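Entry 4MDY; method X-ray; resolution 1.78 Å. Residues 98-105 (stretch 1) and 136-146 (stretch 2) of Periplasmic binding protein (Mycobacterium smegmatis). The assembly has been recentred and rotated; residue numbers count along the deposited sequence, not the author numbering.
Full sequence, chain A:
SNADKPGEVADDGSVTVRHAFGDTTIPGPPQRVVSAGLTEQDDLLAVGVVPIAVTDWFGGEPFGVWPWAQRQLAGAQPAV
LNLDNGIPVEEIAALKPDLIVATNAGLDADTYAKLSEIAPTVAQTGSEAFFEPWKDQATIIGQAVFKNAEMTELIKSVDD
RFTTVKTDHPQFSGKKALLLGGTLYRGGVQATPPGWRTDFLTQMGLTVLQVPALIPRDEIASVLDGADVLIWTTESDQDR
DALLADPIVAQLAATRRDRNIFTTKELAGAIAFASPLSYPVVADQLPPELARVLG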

# COMPACT_ATOMS: atom_id res chain seq x y z
N ASP A 98 13.72 -4.43 -19.95
CA ASP A 98 13.61 -3.24 -20.79
C ASP A 98 12.84 -2.11 -20.09
O ASP A 98 12.70 -1.03 -20.64
CB ASP A 98 13.03 -3.58 -22.17
CG ASP A 98 11.60 -4.11 -22.13
OD1 ASP A 98 11.03 -4.28 -21.03
OD2 ASP A 98 11.05 -4.37 -23.23
N LEU A 99 12.35 -2.37 -18.87
CA LEU A 99 11.81 -1.32 -18.01
C LEU A 99 12.01 -1.69 -16.55
O LEU A 99 11.73 -2.83 -16.15
CB LEU A 99 10.32 -1.09 -18.28
CG LEU A 99 9.69 0.09 -17.50
CD1 LEU A 99 10.19 1.43 -18.00
CD2 LEU A 99 8.17 0.06 -17.61
N ILE A 100 12.48 -0.73 -15.77
CA ILE A 100 12.64 -0.92 -14.34
C ILE A 100 11.71 0.06 -13.64
O ILE A 100 11.85 1.27 -13.79
CB ILE A 100 14.09 -0.68 -13.90
CG1 ILE A 100 15.03 -1.67 -14.61
CG2 ILE A 100 14.23 -0.85 -12.39
CD1 ILE A 100 16.49 -1.29 -14.53
N VAL A 101 10.77 -0.48 -12.87
CA VAL A 101 9.85 0.34 -12.11
C VAL A 101 10.32 0.40 -10.66
O VAL A 101 10.37 -0.63 -9.96
CB VAL A 101 8.42 -0.20 -12.19
CG1 VAL A 101 7.47 0.70 -11.42
CG2 VAL A 101 7.98 -0.30 -13.64
N ALA A 102 10.68 1.61 -10.22
CA ALA A 102 11.22 1.83 -8.89
C ALA A 102 10.68 3.11 -8.26
O ALA A 102 11.42 4.03 -7.94
CB ALA A 102 12.74 1.83 -8.92
N THR A 103 9.36 3.15 -8.08
CA THR A 103 8.70 4.31 -7.49
C THR A 103 8.61 4.20 -5.97
O THR A 103 8.48 5.21 -5.29
CB THR A 103 7.28 4.49 -8.07
OG1 THR A 103 6.49 3.33 -7.78
CG2 THR A 103 7.33 4.68 -9.57
N ASN A 104 8.73 2.97 -5.45
CA ASN A 104 8.57 2.69 -4.03
C ASN A 104 9.71 1.79 -3.55
O ASN A 104 9.48 0.73 -2.97
CB ASN A 104 7.21 2.01 -3.80
CG ASN A 104 6.82 1.93 -2.33
OD1 ASN A 104 7.43 2.55 -1.46
ND2 ASN A 104 5.78 1.17 -2.05
N ALA A 105 10.93 2.25 -3.80
CA ALA A 105 12.14 1.45 -3.64
C ALA A 105 13.28 2.17 -2.89
O ALA A 105 14.37 1.61 -2.74
CB ALA A 105 12.63 1.02 -5.02
N ASP A 136 -0.31 8.63 -7.56
CA ASP A 136 0.84 9.15 -8.31
C ASP A 136 1.64 7.98 -8.86
O ASP A 136 2.05 7.97 -10.02
CB ASP A 136 1.75 9.99 -7.42
CG ASP A 136 1.10 11.27 -6.96
OD1 ASP A 136 0.03 11.65 -7.49
OD2 ASP A 136 1.69 11.91 -6.06
N GLN A 137 1.87 6.98 -8.02
CA GLN A 137 2.57 5.78 -8.45
C GLN A 137 1.82 5.04 -9.56
O GLN A 137 2.43 4.61 -10.54
CB GLN A 137 2.80 4.87 -7.24
CG GLN A 137 3.30 3.49 -7.61
CD GLN A 137 3.74 2.72 -6.39
OE1 GLN A 137 4.54 3.21 -5.59
NE2 GLN A 137 3.22 1.50 -6.23
N ALA A 138 0.51 4.86 -9.40
CA ALA A 138 -0.28 4.16 -10.40
C ALA A 138 -0.25 4.91 -11.72
O ALA A 138 -0.05 4.33 -12.77
CB ALA A 138 -1.72 4.00 -9.93
N THR A 139 -0.44 6.23 -11.65
CA THR A 139 -0.47 7.04 -12.87
C THR A 139 0.82 6.97 -13.69
O THR A 139 0.76 6.75 -14.90
CB THR A 139 -0.84 8.50 -12.56
OG1 THR A 139 -2.12 8.53 -11.92
CG2 THR A 139 -0.91 9.32 -13.84
N ILE A 140 1.97 7.15 -13.06
CA ILE A 140 3.22 7.12 -13.82
C ILE A 140 3.49 5.72 -14.39
O ILE A 140 3.98 5.61 -15.50
CB ILE A 140 4.43 7.65 -13.02
CG1 ILE A 140 5.59 7.98 -13.96
CG2 ILE A 140 4.87 6.66 -11.95
CD1 ILE A 140 6.73 8.70 -13.27
N ILE A 141 3.16 4.67 -13.64
CA ILE A 141 3.36 3.29 -14.12
C ILE A 141 2.46 2.98 -15.32
O ILE A 141 2.91 2.38 -16.31
CB ILE A 141 3.15 2.25 -13.00
CG1 ILE A 141 4.25 2.41 -11.94
CG2 ILE A 141 3.15 0.83 -13.56
CD1 ILE A 141 3.99 1.64 -10.67
N GLY A 142 1.20 3.38 -15.23
CA GLY A 142 0.25 3.28 -16.33
C GLY A 142 0.75 3.96 -17.59
O GLY A 142 0.64 3.42 -18.68
N GLN A 143 1.33 5.16 -17.42
CA GLN A 143 1.92 5.89 -18.55
C GLN A 143 3.08 5.11 -19.17
O GLN A 143 3.12 4.91 -20.39
CB GLN A 143 2.39 7.27 -18.09
CG GLN A 143 1.24 8.23 -17.88
CD GLN A 143 1.65 9.52 -17.18
OE1 GLN A 143 2.79 9.95 -17.26
NE2 GLN A 143 0.70 10.13 -16.50
N ALA A 144 3.99 4.65 -18.32
CA ALA A 144 5.20 3.97 -18.75
C ALA A 144 4.95 2.64 -19.48
O ALA A 144 5.79 2.21 -20.29
CB ALA A 144 6.10 3.72 -17.55
N VAL A 145 3.82 1.99 -19.20
CA VAL A 145 3.51 0.71 -19.84
C VAL A 145 2.41 0.83 -20.90
O VAL A 145 1.89 -0.18 -21.38
CB VAL A 145 3.17 -0.40 -18.80
CG1 VAL A 145 4.30 -0.50 -17.78
CG2 VAL A 145 1.83 -0.18 -18.11
N PHE A 146 2.09 2.08 -21.27
CA PHE A 146 1.21 2.38 -22.40
C PHE A 146 -0.24 1.95 -22.15
O PHE A 146 -0.94 1.55 -23.07
CB PHE A 146 1.76 1.76 -23.70
CG PHE A 146 3.04 2.37 -24.19
CD1 PHE A 146 4.25 2.13 -23.55
CD2 PHE A 146 3.05 3.17 -25.33
CE1 PHE A 146 5.43 2.68 -24.01
CE2 PHE A 146 4.23 3.73 -25.80
CZ PHE A 146 5.42 3.48 -25.14

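The carbonyl oxygen A144 O is buried by this contact yet has no hydrogen-bonding partner anywhere in the model; the nearest atom of the strand segment is a methyl carbon, L99 CD2, 4.2 Å from A144 O. The oxygen lies at the end of the helix, where V145 is the first residue to leave helical phi/psi (-106/12), while the V145 N to I141 O bond, 3.1 Å, continues the helical pattern.

The same leucine methyl packs against both residues at this turn: L99 CD2 is 4.2 Å from A144 CB and 3.9 Å from V145 CG1. Two residues along, V101 CG1 meets I141 CD1 at 3.7 Å. The CA-to-CB bond of I141 points sideways, but its m,t rotamer brings the end of the chain nearer the strand. Within the strand, L99 and V101 point toward the helix while I100, between them, is out of reach, the alternation expected of a strand. Beyond V101, A102 points away, but T103 and N104 both point toward the helix, so the alternation does not continue into the loop.

The segments draw closer along this direction: CA to CA is 8.5 Å for L99 and A144, 7.4 Å for V101 and I141, and 6.4 Å for T103 and Q137. At the narrow end T103 OG1 lies 2.9 Å from Q137 OE1, a weak hydrogen bond whose proton has another acceptor within reach; N104 CB approaches Q137 OE1 at 3.4 Å. T103 CG2 also approaches I140 CG2 at 4.0 Å.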